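Side-chain contact in ofchtiv-allosamidin (Ostrinia furnacalis, PDB 6JMB), which probably hydrolyses chitin as a group IV insect chitinase of glycosyl hydrolase family 18, its sugar-binding cleft occupied here by the inhibitor allosamidin: residues P54-D57 with V58-N62. Sequence-based numbering, arbitrary orientation.
Sequences PELD and VERGN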
# COMPACT_ATOMS: atom_id res chain seq x y z
N PRO A 54 5.64 12.60 17.30
CA PRO A 54 4.82 12.85 18.50
C PRO A 54 4.17 14.22 18.53
O PRO A 54 3.07 14.35 19.08
CB PRO A 54 5.81 12.65 19.66
CG PRO A 54 7.17 12.79 19.03
CD PRO A 54 7.03 12.26 17.63
N GLU A 55 4.80 15.25 17.95
CA GLU A 55 4.16 16.56 17.93
C GLU A 55 2.80 16.50 17.24
O GLU A 55 1.82 17.06 17.73
CB GLU A 55 5.07 17.59 17.26
CG GLU A 55 4.47 19.00 17.12
CD GLU A 55 4.23 19.68 18.46
OE1 GLU A 55 4.81 19.26 19.47
OE2 GLU A 55 3.44 20.65 18.48
N LEU A 56 2.73 15.79 16.11
CA LEU A 56 1.46 15.60 15.41
C LEU A 56 0.60 14.54 16.10
O LEU A 56 -0.55 14.79 16.46
CB LEU A 56 1.75 15.17 13.97
CG LEU A 56 0.55 14.76 13.11
CD1 LEU A 56 -0.37 15.96 12.90
CD2 LEU A 56 1.02 14.19 11.78
N ASP A 57 1.17 13.34 16.28
CA ASP A 57 0.39 12.17 16.68
C ASP A 57 -0.20 12.35 18.07
O ASP A 57 -1.33 11.93 18.34
CB ASP A 57 1.27 10.91 16.71
CG ASP A 57 2.04 10.65 15.41
OD1 ASP A 57 1.52 10.93 14.30
OD2 ASP A 57 3.18 10.15 15.49
N VAL A 58 0.59 12.92 18.99
CA VAL A 58 0.26 12.97 20.41
C VAL A 58 -0.12 14.39 20.84
O VAL A 58 -1.25 14.63 21.26
CB VAL A 58 1.40 12.39 21.27
CG1 VAL A 58 1.02 12.43 22.75
CG2 VAL A 58 1.73 10.96 20.83
N GLU A 59 0.82 15.34 20.72
CA GLU A 59 0.58 16.69 21.23
C GLU A 59 -0.59 17.37 20.52
O GLU A 59 -1.42 18.02 21.16
CB GLU A 59 1.86 17.52 21.10
CG GLU A 59 1.70 18.98 21.49
CD GLU A 59 1.19 19.17 22.91
OE1 GLU A 59 1.56 18.37 23.79
OE2 GLU A 59 0.41 20.12 23.13
N ARG A 60 -0.67 17.23 19.20
CA ARG A 60 -1.76 17.82 18.43
C ARG A 60 -2.95 16.88 18.29
O ARG A 60 -3.91 17.21 17.58
CB ARG A 60 -1.27 18.29 17.06
CG ARG A 60 -0.25 19.43 17.17
CD ARG A 60 0.38 19.78 15.84
NE ARG A 60 -0.59 20.33 14.90
CZ ARG A 60 -0.44 20.33 13.57
NH1 ARG A 60 0.64 19.79 13.01
NH2 ARG A 60 -1.39 20.84 12.81
N GLY A 61 -2.92 15.72 18.95
CA GLY A 61 -4.07 14.84 19.04
C GLY A 61 -4.43 14.10 17.78
O GLY A 61 -5.59 13.70 17.62
N ASN A 62 -3.47 13.87 16.88
CA ASN A 62 -3.81 13.32 15.57
C ASN A 62 -4.28 11.87 15.66
O ASN A 62 -5.21 11.48 14.93
CB ASN A 62 -2.65 13.47 14.60
CG ASN A 62 -3.11 13.68 13.17
OD1 ASN A 62 -3.97 14.52 12.90
ND2 ASN A 62 -2.54 12.92 12.25
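Pro-54 O takes two backbone donors from the next turn, Val-58 N at 2.9 Å and Glu-59 N at 3.0 Å; the second bond is the straighter, with an N-H...O angle of 164°. The i to i+5 spacing of that bond recurs in Glu-55, whose O receives Arg-60 N at 2.9 Å, and marks a turn wider than an alpha-helical one. The Glu-55 and Glu-59 side chains run alongside each other, bent alike at chi2, with carboxylate planes 22° apart. Glu-55 OE1 lies 3.7 Å from the methylene Glu-59 CG, but 5.5 Å from Glu-59 OE1, a spacing that probably moderates the repulsion. With CG opposite the backbone N (chi1 173°), the Leu-56 side chain starts away from the later residues, but its end comes back to meet them. Its CD1 methyl lies 3.6 Å from Asn-62 CG and over one face of the Arg-60 guanidinium, 4.0 Å from NH1. Replacing Leu-56 with alanine would probably open a gap beside the Asn-62 amide and leave the Arg-60 guanidinium freer to turn. Leu-56 O binds Asn-62 N at 3.1 Å, tying the end of the turn back across Gly-61, whose positive phi swings the chain out of the helix. The Asp-57 carboxylate finds its partners outside the turn: OD2 accepts Asp-53 N, while OD1 pairs with the Tyr-38 hydroxyl. That hydroxyl also bonds Asn-62 ND2, so one tyrosine joins the two buried polar side chains and is likely to limit the rotation of the Asn-62 amide. In the chain, helix 54-59 follows short strand 49-51 and leads into helix 62-67 of this TIM-barrel enzyme; Tyr-38 fastens it to barrel strand 35-43, with Leu-56 against Thr-15 and Tyr-16 and Asp-57 and Val-58 against Phe-63.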